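Local coordinates for protein paenibacillus xanthan lyase (Paenibacillus, PDB 6F2P) that cleaves the polysaccharide xanthan by a lyase (elimination) reaction, probably releasing the terminal mannose of its side chains, as other xanthan lyases of polysaccharide lyase family 8 do, at residues L796-N801 and F875-T880; I833-I838 and G844-M849; T723-Y728 and K732-V737. All coordinates share one frame; numbering follows the deposited sequence.

Interaction 1: residues L796-N801 and F875-T880; sequences LGFNNN and FRLKTT. With CA (calcium ion), chain D.
Asn800 ND2 donates a hydrogen bond to Thr879 OG1 across 3.1 Å, the one polar link between 796-801 and 875-880. The bond is bent, 139° at the hydrogen, and the hydroxyl lies tilted out of the amide plane. With CG turned beside its own backbone N (chi1 -58°), Asn800 slides past Thr879 in the opposite direction, which brings its CB to 3.4 Å from Thr879 OG1. Short polar groups suit this buried spot, where the Tyr834 side chain touches both residues. A leucine in place of Asn800 would probably leave Thr879 OG1 without this donor and put a branched apolar group against it. Nearby the contact turns apolar: the edge of the Phe798 ring, at CE2, meets Leu877 CB at 4.0 Å, the side chains crossing at about a right angle. Phe798 also packs on Val807 and Phe809, and Leu877 on Leu893 and Phe896, a large flat ring and a branched chain filling the space between two sheets. Asn801 OD1, a neutral amide oxygen, binds a calcium ion beside the carboxylates of Asp780 and Asp805. Strands 794-798 and 871-882 belong to two antiparallel sheets packed face to face: a beta-sandwich, consistent with a calcium-binding carbohydrate-binding module.

Interaction 2: residues I833-I838 and G844-M849; sequences IYQLSI and GSAQDM
Tyr834 and Gln847 form an antiparallel hydrogen-bonded pair, Tyr834 N giving to Gln847 O at 2.9 Å and Gln847 N to Tyr834 O at 2.7 Å, and Ile833 faces Asp848 as the neighbouring non-hydrogen-bonded pair. On the face that carries Ile833, its CG1 lies against Asp848 CB at 3.7 Å. The CG2 branch, anti to the backbone N, reaches Ala846 CB at 3.9 Å, where a methyl is small enough to sit close to the partner strand. Asp848 offers Ile833 its aliphatic CB, while its carboxylate is engaged by Phe850 N and Asn883 ND2.

On the other face Tyr834 crosses Met849 at about a right angle, with CD1 at 4.1 Å from Met849 CG. Met849, a flexible apolar chain, packs also on Ile825, and Tyr834 lies on Thr879 of the neighbouring strand. Toward Gly844 the regular pairing is interrupted before it resumes between Leu836 and Val843, and here the amide of Gln835 takes over. A bend at chi2 (79°) swings that amide back to the backbones, where NE2 donates to Gly844 O at 2.9 Å, nearly straight at 173°, though the nitrogen stands above the carbonyl plane of Gly844. The same nitrogen donates to Leu836 O at 3.2 Å, and both acceptors lie in the amide plane, so the two bonds fix its rotation. The phi of Gly844 is positive (71°), readily adopted by a residue with no side chain. One water bridges the parted strands, accepting from Leu836 N and donating to Ser845 O. Amide and water thus span the break in a beta hairpin, 832-838 with 841-848, whose second strand forms an edge of a five-stranded sheet in the beta-sandwich.

Interaction 3: residues T723-Y728 and K732-V737; sequences TVIQYY and KFKVNV
Thr723 starts the pairing of 723-728 with 732-737, a beta hairpin distorted by a classic beta bulge. Its N donates to Lys734 O at 2.9 Å, and its O accepts from Lys734 N. Beside these bonds the two side chains point the same way, Thr723 CB resting on Lys734 CE at 3.7 Å; a beta-branched residue fits an extended strand and offers CB and CG2 to the lysine stem. Lys734 reaches this place with CG between the backbone N and the carbonyl carbon (chi1 64°); the long chain then runs out straight, and its NZ makes a salt bridge with Asp812. Val724, paired with Phe733, turns to the other face of the sheet and packs on Phe749, while the Phe733 side chain touches Val747. These apolar residues suit the side turned to strand 744-750.

The bulge follows. Ile725 N and Gln726 N both donate to Lys732 O, at 2.6 Å and 3.0 Å, and approach it from the same face of the carbonyl plane. Two residues thus stand opposite one, and the register slips by one. Ile725 turns toward the partner strand, its CG1 lying 3.8 Å from Phe733 CA, and also packs on Tyr705. Gln726 restores the pairing, its O accepting from Lys732 N. Its extended side chain lies alongside that of Lys732, both aliphatic stems suited to the partly exposed face; Gln726 NE2 donates to Thr730 O, while Gln726 CB meets Lys732 CB at 3.7 Å.

Interactions 1 and 2 belong to one beta-sandwich and touch: strand 871-882 serves the first and lies next to strand 832-838 of the second, with Thr880 N probably hydrogen-bonded to Ile833 O. Interaction 2 is nested within the loop closed by interaction 1. Interaction 1 is buried and joins one sheet and the loop leaving it to the opposed sheet, through side chains alone, whereas interaction 2, partly buried, ties an edge hairpin together by backbone bonds, an amide and a water. Interaction 3 is a surface hairpin in a different sheet, its centre about 32 Å from that of interaction 1; its chemistry is mainly backbone pairing, interrupted by a bulge, with long aliphatic stems on one face and apolar residues on the other.

Interaction 1: residues L796-N801 and F875-T880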
ATOM      1  N   LEU A 796      28.076  14.647   7.073  1.00 31.55           N
ATOM      2  CA  LEU A 796      26.778  14.652   7.744  1.00 26.67           C
ATOM      3  C   LEU A 796      26.916  15.147   9.175  1.00 31.96           C
ATOM      4  O   LEU A 796      27.557  14.498  10.009  1.00 31.11           O
ATOM      5  CB  LEU A 796      26.136  13.260   7.732  1.00 28.96           C
ATOM      6  CG  LEU A 796      24.682  13.240   8.213  1.00 24.67           C
ATOM      7  CD1 LEU A 796      23.848  14.138   7.328  1.00 24.94           C
ATOM      8  CD2 LEU A 796      24.102  11.835   8.252  1.00 15.57           C
ATOM      9  N   GLY A 797      26.314  16.301   9.453  1.00 35.74           N
ATOM     10  CA  GLY A 797      26.396  16.907  10.767  1.00 25.51           C
ATOM     11  C   GLY A 797      25.259  16.438  11.639  1.00 25.67           C
ATOM     12  O   GLY A 797      24.107  16.781  11.402  1.00 30.03           O
ATOM     13  N   PHE A 798      25.578  15.628  12.640  1.00 29.20           N
ATOM     14  CA  PHE A 798      24.585  15.225  13.622  1.00 29.79           C
ATOM     15  C   PHE A 798      24.228  16.464  14.423  1.00 32.81           C
ATOM     16  O   PHE A 798      25.061  17.353  14.589  1.00 39.76           O
ATOM     17  CB  PHE A 798      25.144  14.164  14.571  1.00 27.44           C
ATOM     18  CG  PHE A 798      25.280  12.802  13.959  1.00 28.18           C
ATOM     19  CD1 PHE A 798      25.406  12.643  12.581  1.00 30.31           C
ATOM     20  CD2 PHE A 798      25.280  11.671  14.763  1.00 28.70           C
ATOM     21  CE1 PHE A 798      25.538  11.376  12.015  1.00 22.04           C
ATOM     22  CE2 PHE A 798      25.407  10.400  14.209  1.00 22.00           C
ATOM     23  CZ  PHE A 798      25.537  10.251  12.832  1.00 21.35           C
ATOM     24  N   ASN A 799      23.000  16.522  14.921  1.00 32.71           N
ATOM     25  CA  ASN A 799      22.573  17.633  15.766  1.00 33.27           C
ATOM     26  C   ASN A 799      22.187  17.160  17.155  1.00 33.11           C
ATOM     27  O   ASN A 799      21.462  17.845  17.870  1.00 38.03           O
ATOM     28  CB  ASN A 799      21.414  18.379  15.119  1.00 29.11           C
ATOM     29  CG  ASN A 799      21.868  19.246  13.970  1.00 33.94           C
ATOM     30  OD1 ASN A 799      22.753  20.086  14.131  1.00 36.22           O
ATOM     31  ND2 ASN A 799      21.284  19.032  12.794  1.00 33.07           N
ATOM     32  N   ASN A 800      22.686  15.981  17.514  1.00 31.35           N
ATOM     33  CA  ASN A 800      22.372  15.327  18.777  1.00 32.66           C
ATOM     34  C   ASN A 800      22.547  16.223  19.999  1.00 36.18           C
ATOM     35  O   ASN A 800      23.606  16.832  20.180  1.00 33.45           O
ATOM     36  CB  ASN A 800      23.201  14.052  18.915  1.00 35.22           C
ATOM     37  CG  ASN A 800      22.969  13.086  17.765  1.00 35.13           C
ATOM     38  OD1 ASN A 800      22.725  13.505  16.632  1.00 34.74           O
ATOM     39  ND2 ASN A 800      23.029  11.788  18.052  1.00 30.10           N
ATOM     40  N   ASN A 801      21.488  16.284  20.817  1.00 41.31           N
ATOM     41  CA  ASN A 801      21.377  17.171  21.981  1.00 36.96           C
ATOM     42  C   ASN A 801      21.981  16.604  23.237  1.00 35.27           C
ATOM     43  O   ASN A 801      22.539  17.335  24.044  1.00 42.97           O
ATOM     44  CB  ASN A 801      19.908  17.419  22.342  1.00 35.62           C
ATOM     45  CG  ASN A 801      19.136  18.085  21.250  1.00 41.84           C
ATOM     46  OD1 ASN A 801      18.069  17.608  20.860  1.00 55.69           O
ATOM     47  ND2 ASN A 801      19.646  19.211  20.758  1.00 40.42           N
ATOM     48  N   PHE A 875      23.381   0.311  10.999  1.00 27.76           N
ATOM     49  CA  PHE A 875      24.514   0.880  11.713  1.00 25.20           C
ATOM     50  C   PHE A 875      24.021   2.068  12.526  1.00 22.89           C
ATOM     51  O   PHE A 875      23.652   3.102  11.965  1.00 23.37           O
ATOM     52  CB  PHE A 875      25.578   1.370  10.726  1.00 24.04           C
ATOM     53  CG  PHE A 875      26.374   0.273  10.064  1.00 22.31           C
ATOM     54  CD1 PHE A 875      25.754  -0.702   9.305  1.00 22.95           C
ATOM     55  CD2 PHE A 875      27.757   0.257  10.160  1.00 24.39           C
ATOM     56  CE1 PHE A 875      26.495  -1.690   8.682  1.00 25.76           C
ATOM     57  CE2 PHE A 875      28.500  -0.721   9.544  1.00 19.27           C
ATOM     58  CZ  PHE A 875      27.872  -1.696   8.801  1.00 24.82           C
ATOM     59  N   ARG A 876      24.016   1.928  13.847  1.00 29.07           N
ATOM     60  CA  ARG A 876      23.551   3.002  14.726  1.00 32.02           C
ATOM     61  C   ARG A 876      24.702   3.660  15.485  1.00 33.03           C
ATOM     62  O   ARG A 876      25.549   2.978  16.073  1.00 33.25           O
ATOM     63  CB  ARG A 876      22.515   2.470  15.719  1.00 26.57           C
ATOM     64  CG  ARG A 876      22.204   3.430  16.846  1.00 30.28           C
ATOM     65  CD  ARG A 876      21.150   2.867  17.785  1.00 24.54           C
ATOM     66  NE  ARG A 876      19.945   2.455  17.072  1.00 32.36           N
ATOM     67  CZ  ARG A 876      18.745   2.328  17.636  1.00 37.93           C
ATOM     68  NH1 ARG A 876      18.583   2.592  18.925  1.00 33.37           N
ATOM     69  NH2 ARG A 876      17.704   1.946  16.907  1.00 33.76           N
ATOM     70  N   LEU A 877      24.733   4.989  15.462  1.00 25.52           N
ATOM     71  CA  LEU A 877      25.715   5.744  16.233  1.00 21.42           C
ATOM     72  C   LEU A 877      25.021   6.519  17.359  1.00 33.66           C
ATOM     73  O   LEU A 877      24.240   7.446  17.110  1.00 23.29           O
ATOM     74  CB  LEU A 877      26.509   6.690  15.331  1.00 24.06           C
ATOM     75  CG  LEU A 877      27.602   6.097  14.431  1.00 25.34           C
ATOM     76  CD1 LEU A 877      28.123   7.158  13.500  1.00 21.08           C
ATOM     77  CD2 LEU A 877      28.750   5.503  15.247  1.00 20.06           C
ATOM     78  N   LYS A 878      25.319   6.121  18.593  1.00 30.00           N
ATOM     79  CA  LYS A 878      24.633   6.636  19.759  1.00 23.57           C
ATOM     80  C   LYS A 878      25.528   7.546  20.589  1.00 36.06           C
ATOM     81  O   LYS A 878      26.642   7.165  20.964  1.00 35.97           O
ATOM     82  CB  LYS A 878      24.143   5.479  20.628  1.00 28.05           C
ATOM     83  CG  LYS A 878      23.437   5.924  21.905  1.00 31.06           C
ATOM     84  CD  LYS A 878      23.065   4.741  22.790  1.00 35.72           C
ATOM     85  CE  LYS A 878      24.303   4.034  23.330  1.00 44.80           C
ATOM     86  NZ  LYS A 878      23.948   2.925  24.259  1.00 62.37           N
ATOM     87  N   THR A 879      25.031   8.747  20.884  1.00 34.59           N
ATOM     88  CA  THR A 879      25.726   9.664  21.773  1.00 32.74           C
ATOM     89  C   THR A 879      25.785   9.066  23.179  1.00 35.88           C
ATOM     90  O   THR A 879      24.758   8.695  23.742  1.00 35.58           O
ATOM     91  CB  THR A 879      25.018  11.028  21.826  1.00 35.13           C
ATOM     92  OG1 THR A 879      24.966  11.592  20.510  1.00 34.75           O
ATOM     93  CG2 THR A 879      25.759  11.981  22.749  1.00 33.75           C
ATOM     94  N   THR A 880      26.988   8.950  23.735  1.00 37.03           N
ATOM     95  CA  THR A 880      27.155   8.349  25.056  1.00 31.59           C
ATOM     96  C   THR A 880      27.765   9.332  26.044  1.00 36.08           C
ATOM     97  O   THR A 880      27.854   9.040  27.237  1.00 35.82           O
ATOM     98  CB  THR A 880      28.034   7.075  25.020  1.00 26.69           C
ATOM     99  OG1 THR A 880      29.304   7.379  24.434  1.00 39.48           O
ATOM    100  CG2 THR A 880      27.366   5.978  24.218  1.00 28.06           C
TER
HETATM  101 CA    CA D1103      17.711  15.124  21.335  1.00 41.69          CA

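Interaction 2: residues I833-I838 and G844-M849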
ATOM      1  N   ILE A 833      30.845  11.858  22.090  1.00 33.07           N
ATOM      2  CA  ILE A 833      31.419  10.517  22.175  1.00 34.21           C
ATOM      3  C   ILE A 833      30.377   9.513  21.710  1.00 32.14           C
ATOM      4  O   ILE A 833      29.280   9.448  22.266  1.00 31.92           O
ATOM      5  CB  ILE A 833      31.815  10.146  23.617  1.00 37.96           C
ATOM      6  CG1 ILE A 833      32.861  11.122  24.161  1.00 33.63           C
ATOM      7  CG2 ILE A 833      32.313   8.710  23.678  1.00 27.23           C
ATOM      8  CD1 ILE A 833      33.274  10.829  25.573  1.00 27.43           C
ATOM      9  N   TYR A 834      30.717   8.725  20.695  1.00 31.51           N
ATOM     10  CA  TYR A 834      29.739   7.835  20.081  1.00 29.06           C
ATOM     11  C   TYR A 834      30.022   6.345  20.269  1.00 28.85           C
ATOM     12  O   TYR A 834      31.174   5.927  20.385  1.00 36.89           O
ATOM     13  CB  TYR A 834      29.563   8.191  18.606  1.00 25.49           C
ATOM     14  CG  TYR A 834      28.749   9.453  18.418  1.00 29.13           C
ATOM     15  CD1 TYR A 834      29.343  10.710  18.491  1.00 28.89           C
ATOM     16  CD2 TYR A 834      27.380   9.388  18.193  1.00 29.44           C
ATOM     17  CE1 TYR A 834      28.594  11.866  18.334  1.00 30.68           C
ATOM     18  CE2 TYR A 834      26.622  10.539  18.038  1.00 32.59           C
ATOM     19  CZ  TYR A 834      27.232  11.772  18.112  1.00 31.94           C
ATOM     20  OH  TYR A 834      26.474  12.907  17.951  1.00 28.42           O
ATOM     21  N   GLN A 835      28.950   5.560  20.324  1.00 23.19           N
ATOM     22  CA  GLN A 835      29.036   4.105  20.386  1.00 23.59           C
ATOM     23  C   GLN A 835      28.326   3.514  19.179  1.00 27.03           C
ATOM     24  O   GLN A 835      27.140   3.763  18.969  1.00 34.44           O
ATOM     25  CB  GLN A 835      28.378   3.571  21.662  1.00 25.96           C
ATOM     26  CG  GLN A 835      28.185   2.054  21.676  1.00 25.32           C
ATOM     27  CD  GLN A 835      29.474   1.324  22.007  1.00 38.97           C
ATOM     28  OE1 GLN A 835      30.120   1.627  23.012  1.00 36.61           O
ATOM     29  NE2 GLN A 835      29.866   0.370  21.153  1.00 35.02           N
ATOM     30  N   LEU A 836      29.044   2.732  18.385  1.00 27.58           N
ATOM     31  CA  LEU A 836      28.451   2.075  17.229  1.00 25.52           C
ATOM     32  C   LEU A 836      27.803   0.750  17.614  1.00 29.18           C
ATOM     33  O   LEU A 836      28.365  -0.033  18.386  1.00 32.49           O
ATOM     34  CB  LEU A 836      29.508   1.825  16.156  1.00 25.05           C
ATOM     35  CG  LEU A 836      29.070   0.956  14.976  1.00 22.67           C
ATOM     36  CD1 LEU A 836      28.142   1.733  14.045  1.00 21.70           C
ATOM     37  CD2 LEU A 836      30.271   0.430  14.227  1.00 22.28           C
ATOM     38  N   SER A 837      26.610   0.510  17.084  1.00 26.01           N
ATOM     39  CA  SER A 837      25.974  -0.792  17.201  1.00 25.03           C
ATOM     40  C   SER A 837      25.519  -1.228  15.817  1.00 25.34           C
ATOM     41  O   SER A 837      25.241  -0.393  14.958  1.00 24.55           O
ATOM     42  CB  SER A 837      24.787  -0.756  18.172  1.00 27.22           C
ATOM     43  OG  SER A 837      23.734   0.073  17.703  1.00 26.83           O
ATOM     44  N   ILE A 838      25.468  -2.534  15.591  1.00 23.27           N
ATOM     45  CA  ILE A 838      24.944  -3.060  14.344  1.00 22.65           C
ATOM     46  C   ILE A 838      23.885  -4.073  14.703  1.00 25.99           C
ATOM     47  O   ILE A 838      24.141  -4.996  15.475  1.00 27.21           O
ATOM     48  CB  ILE A 838      26.039  -3.740  13.496  1.00 29.05           C
ATOM     49  CG1 ILE A 838      27.097  -2.723  13.071  1.00 27.42           C
ATOM     50  CG2 ILE A 838      25.434  -4.401  12.270  1.00 22.76           C
ATOM     51  CD1 ILE A 838      28.324  -3.341  12.450  1.00 23.10           C
ATOM     52  N   GLY A 844      32.677  -2.744  19.424  1.00 28.21           N
ATOM     53  CA  GLY A 844      33.782  -2.023  20.025  1.00 24.44           C
ATOM     54  C   GLY A 844      33.367  -1.184  21.216  1.00 27.13           C
ATOM     55  O   GLY A 844      32.238  -1.288  21.696  1.00 35.69           O
ATOM     56  N   SER A 845      34.284  -0.352  21.696  1.00 27.77           N
ATOM     57  CA  SER A 845      33.992   0.571  22.782  1.00 25.35           C
ATOM     58  C   SER A 845      33.545   1.917  22.213  1.00 29.53           C
ATOM     59  O   SER A 845      33.563   2.122  21.003  1.00 35.47           O
ATOM     60  CB  SER A 845      35.214   0.734  23.700  1.00 30.72           C
ATOM     61  OG  SER A 845      36.370   1.147  22.988  1.00 29.58           O
ATOM     62  N   ALA A 846      33.131   2.836  23.079  1.00 34.26           N
ATOM     63  CA  ALA A 846      32.704   4.150  22.609  1.00 34.65           C
ATOM     64  C   ALA A 846      33.920   4.975  22.218  1.00 34.43           C
ATOM     65  O   ALA A 846      34.986   4.844  22.820  1.00 42.39           O
ATOM     66  CB  ALA A 846      31.861   4.874  23.672  1.00 26.49           C
ATOM     67  N   GLN A 847      33.763   5.812  21.202  1.00 29.29           N
ATOM     68  CA  GLN A 847      34.880   6.590  20.695  1.00 30.19           C
ATOM     69  C   GLN A 847      34.651   8.066  20.936  1.00 35.92           C
ATOM     70  O   GLN A 847      33.649   8.630  20.491  1.00 37.56           O
ATOM     71  CB  GLN A 847      35.053   6.348  19.196  1.00 32.94           C
ATOM     72  CG  GLN A 847      35.487   4.939  18.843  1.00 38.06           C
ATOM     73  CD  GLN A 847      36.995   4.796  18.780  1.00 37.66           C
ATOM     74  OE1 GLN A 847      37.735   5.777  18.889  1.00 39.56           O
ATOM     75  NE2 GLN A 847      37.459   3.569  18.595  1.00 40.13           N
ATOM     76  N   ASP A 848      35.579   8.698  21.642  1.00 31.94           N
ATOM     77  CA  ASP A 848      35.518  10.140  21.810  1.00 32.83           C
ATOM     78  C   ASP A 848      36.007  10.791  20.512  1.00 34.53           C
ATOM     79  O   ASP A 848      37.205  10.761  20.183  1.00 32.34           O
ATOM     80  CB  ASP A 848      36.318  10.584  23.044  1.00 27.13           C
ATOM     81  CG  ASP A 848      36.534  12.083  23.103  1.00 33.28           C
ATOM     82  OD1 ASP A 848      35.773  12.839  22.460  1.00 34.08           O
ATOM     83  OD2 ASP A 848      37.479  12.506  23.801  1.00 42.63           O
ATOM     84  N   MET A 849      35.052  11.373  19.786  1.00 30.37           N
ATOM     85  CA  MET A 849      35.283  11.929  18.460  1.00 28.31           C
ATOM     86  C   MET A 849      35.782  13.372  18.497  1.00 31.72           C
ATOM     87  O   MET A 849      35.854  14.030  17.460  1.00 32.58           O
ATOM     88  CB  MET A 849      33.995  11.864  17.641  1.00 34.04           C
ATOM     89  CG  MET A 849      33.330  10.501  17.608  1.00 30.73           C
ATOM     90  SD  MET A 849      34.231   9.415  16.513  1.00 46.88           S
ATOM     91  CE  MET A 849      33.077   8.075  16.265  1.00 26.43           C
TER
HETATM   92  O   HOH W   1      31.695   1.825  19.038  1.00 32.67           O

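Interaction 3: residues T723-Y728 and K732-V737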
ATOM      1  N   THR A 723      18.390  -4.985  -8.818  1.00 19.33           N
ATOM      2  CA  THR A 723      19.770  -5.237  -9.203  1.00 20.05           C
ATOM      3  C   THR A 723      19.961  -6.731  -9.342  1.00 19.03           C
ATOM      4  O   THR A 723      19.887  -7.454  -8.351  1.00 21.32           O
ATOM      5  CB  THR A 723      20.756  -4.727  -8.143  1.00 22.98           C
ATOM      6  OG1 THR A 723      20.621  -3.308  -8.006  1.00 26.39           O
ATOM      7  CG2 THR A 723      22.180  -5.057  -8.540  1.00 14.17           C
ATOM      8  N   VAL A 724      20.192  -7.198 -10.566  1.00 18.63           N
ATOM      9  CA  VAL A 724      20.387  -8.624 -10.796  1.00 20.02           C
ATOM     10  C   VAL A 724      21.730  -9.078 -10.228  1.00 20.70           C
ATOM     11  O   VAL A 724      22.750  -8.427 -10.437  1.00 20.26           O
ATOM     12  CB  VAL A 724      20.311  -8.967 -12.284  1.00 19.77           C
ATOM     13  CG1 VAL A 724      20.552 -10.449 -12.491  1.00 25.58           C
ATOM     14  CG2 VAL A 724      18.967  -8.577 -12.831  1.00 16.87           C
ATOM     15  N   ILE A 725      21.723 -10.180  -9.489  1.00 18.85           N
ATOM     16  CA  ILE A 725      22.939 -10.665  -8.846  1.00 22.14           C
ATOM     17  C   ILE A 725      23.477 -11.922  -9.518  1.00 22.40           C
ATOM     18  O   ILE A 725      24.692 -12.112  -9.614  1.00 24.58           O
ATOM     19  CB  ILE A 725      22.709 -10.907  -7.347  1.00 20.27           C
ATOM     20  CG1 ILE A 725      22.313  -9.593  -6.678  1.00 14.76           C
ATOM     21  CG2 ILE A 725      23.951 -11.494  -6.684  1.00 15.59           C
ATOM     22  CD1 ILE A 725      22.198  -9.698  -5.185  1.00 24.08           C
ATOM     23  N   GLN A 726      22.573 -12.762 -10.013  1.00 20.75           N
ATOM     24  CA  GLN A 726      22.983 -13.979 -10.690  1.00 20.25           C
ATOM     25  C   GLN A 726      21.888 -14.539 -11.583  1.00 21.16           C
ATOM     26  O   GLN A 726      20.713 -14.383 -11.289  1.00 27.61           O
ATOM     27  CB  GLN A 726      23.376 -15.027  -9.656  1.00 20.68           C
ATOM     28  CG  GLN A 726      23.986 -16.271 -10.249  1.00 22.61           C
ATOM     29  CD  GLN A 726      24.315 -17.282  -9.192  1.00 25.60           C
ATOM     30  OE1 GLN A 726      25.441 -17.336  -8.696  1.00 30.31           O
ATOM     31  NE2 GLN A 726      23.326 -18.082  -8.820  1.00 25.51           N
ATOM     32  N   TYR A 727      22.283 -15.199 -12.670  1.00 27.59           N
ATOM     33  CA  TYR A 727      21.350 -15.890 -13.554  1.00 24.10           C
ATOM     34  C   TYR A 727      21.354 -17.402 -13.331  1.00 24.51           C
ATOM     35  O   TYR A 727      20.301 -18.030 -13.247  1.00 22.36           O
ATOM     36  CB  TYR A 727      21.704 -15.613 -15.011  1.00 24.42           C
ATOM     37  CG  TYR A 727      21.634 -14.158 -15.373  1.00 30.43           C
ATOM     38  CD1 TYR A 727      20.447 -13.448 -15.236  1.00 28.86           C
ATOM     39  CD2 TYR A 727      22.747 -13.492 -15.859  1.00 23.72           C
ATOM     40  CE1 TYR A 727      20.372 -12.112 -15.573  1.00 28.12           C
ATOM     41  CE2 TYR A 727      22.686 -12.156 -16.197  1.00 26.96           C
ATOM     42  CZ  TYR A 727      21.496 -11.469 -16.050  1.00 34.86           C
ATOM     43  OH  TYR A 727      21.430 -10.134 -16.379  1.00 39.59           O
ATOM     44  N   TYR A 728      22.547 -17.983 -13.257  1.00 24.76           N
ATOM     45  CA  TYR A 728      22.682 -19.426 -13.104  1.00 23.07           C
ATOM     46  C   TYR A 728      23.774 -19.756 -12.084  1.00 20.90           C
ATOM     47  O   TYR A 728      24.703 -18.977 -11.900  1.00 27.95           O
ATOM     48  CB  TYR A 728      22.958 -20.081 -14.463  1.00 27.87           C
ATOM     49  CG  TYR A 728      24.058 -19.420 -15.278  1.00 37.66           C
ATOM     50  CD1 TYR A 728      25.404 -19.652 -14.993  1.00 32.22           C
ATOM     51  CD2 TYR A 728      23.752 -18.580 -16.345  1.00 36.50           C
ATOM     52  CE1 TYR A 728      26.409 -19.054 -15.736  1.00 30.68           C
ATOM     53  CE2 TYR A 728      24.756 -17.979 -17.099  1.00 31.70           C
ATOM     54  CZ  TYR A 728      26.079 -18.220 -16.788  1.00 35.99           C
ATOM     55  OH  TYR A 728      27.073 -17.628 -17.531  1.00 37.78           O
ATOM     56  N   LYS A 732      19.258 -14.744  -8.779  1.00 21.09           N
ATOM     57  CA  LYS A 732      19.492 -13.953  -7.578  1.00 21.66           C
ATOM     58  C   LYS A 732      19.371 -12.479  -7.904  1.00 19.32           C
ATOM     59  O   LYS A 732      19.942 -12.017  -8.885  1.00 22.37           O
ATOM     60  CB  LYS A 732      20.880 -14.236  -6.991  1.00 21.89           C
ATOM     61  CG  LYS A 732      21.023 -15.611  -6.360  1.00 24.26           C
ATOM     62  CD  LYS A 732      22.350 -15.761  -5.608  1.00 18.67           C
ATOM     63  CE  LYS A 732      22.367 -17.058  -4.800  1.00 22.81           C
ATOM     64  NZ  LYS A 732      23.657 -17.312  -4.099  1.00 30.16           N
ATOM     65  N   PHE A 733      18.622 -11.742  -7.091  1.00 19.30           N
ATOM     66  CA  PHE A 733      18.572 -10.291  -7.235  1.00 16.70           C
ATOM     67  C   PHE A 733      18.254  -9.602  -5.924  1.00 18.19           C
ATOM     68  O   PHE A 733      17.988 -10.267  -4.926  1.00 20.40           O
ATOM     69  CB  PHE A 733      17.582  -9.868  -8.323  1.00 20.67           C
ATOM     70  CG  PHE A 733      16.145 -10.196  -8.021  1.00 21.27           C
ATOM     71  CD1 PHE A 733      15.641 -11.468  -8.263  1.00 24.08           C
ATOM     72  CD2 PHE A 733      15.284  -9.220  -7.534  1.00 21.90           C
ATOM     73  CE1 PHE A 733      14.304 -11.767  -8.001  1.00 24.12           C
ATOM     74  CE2 PHE A 733      13.944  -9.512  -7.267  1.00 19.23           C
ATOM     75  CZ  PHE A 733      13.457 -10.785  -7.498  1.00 19.98           C
ATOM     76  N   LYS A 734      18.305  -8.270  -5.925  1.00 20.26           N
ATOM     77  CA  LYS A 734      17.896  -7.484  -4.763  1.00 21.05           C
ATOM     78  C   LYS A 734      17.060  -6.303  -5.223  1.00 22.63           C
ATOM     79  O   LYS A 734      17.164  -5.882  -6.369  1.00 25.30           O
ATOM     80  CB  LYS A 734      19.101  -6.999  -3.950  1.00 17.42           C
ATOM     81  CG  LYS A 734      20.005  -6.032  -4.692  1.00 24.50           C
ATOM     82  CD  LYS A 734      21.279  -5.709  -3.914  1.00 19.89           C
ATOM     83  CE  LYS A 734      22.164  -4.773  -4.725  1.00 15.26           C
ATOM     84  NZ  LYS A 734      23.451  -4.458  -4.055  1.00 16.86           N
ATOM     85  N   VAL A 735      16.229  -5.786  -4.321  1.00 24.57           N
ATOM     86  CA  VAL A 735      15.380  -4.635  -4.592  1.00 16.33           C
ATOM     87  C   VAL A 735      15.687  -3.551  -3.575  1.00 20.04           C
ATOM     88  O   VAL A 735      15.747  -3.834  -2.378  1.00 20.52           O
ATOM     89  CB  VAL A 735      13.899  -4.981  -4.397  1.00 22.54           C
ATOM     90  CG1 VAL A 735      13.015  -3.850  -4.912  1.00 19.36           C
ATOM     91  CG2 VAL A 735      13.555  -6.299  -5.078  1.00 21.58           C
ATOM     92  N   ASN A 736      15.891  -2.320  -4.036  1.00 19.02           N
ATOM     93  CA  ASN A 736      16.007  -1.190  -3.124  1.00 16.94           C
ATOM     94  C   ASN A 736      14.619  -0.602  -2.895  1.00 20.50           C
ATOM     95  O   ASN A 736      14.070   0.074  -3.764  1.00 21.40           O
ATOM     96  CB  ASN A 736      16.945  -0.131  -3.693  1.00 12.81           C
ATOM     97  CG  ASN A 736      17.281   0.958  -2.686  1.00 20.09           C
ATOM     98  OD1 ASN A 736      16.514   1.231  -1.755  1.00 20.82           O
ATOM     99  ND2 ASN A 736      18.431   1.597  -2.875  1.00 27.41           N
ATOM    100  N   VAL A 737      14.048  -0.855  -1.724  1.00 20.28           N
ATOM    101  CA  VAL A 737      12.651  -0.505  -1.492  1.00 16.55           C
ATOM    102  C   VAL A 737      12.481   0.759  -0.668  1.00 15.39           C
ATOM    103  O   VAL A 737      11.409   0.991  -0.129  1.00 19.85           O
ATOM    104  CB  VAL A 737      11.885  -1.652  -0.791  1.00 13.76           C
ATOM    105  CG1 VAL A 737      11.743  -2.846  -1.722  1.00 12.93           C
ATOM    106  CG2 VAL A 737      12.591  -2.058   0.500  1.00 14.53           C
TER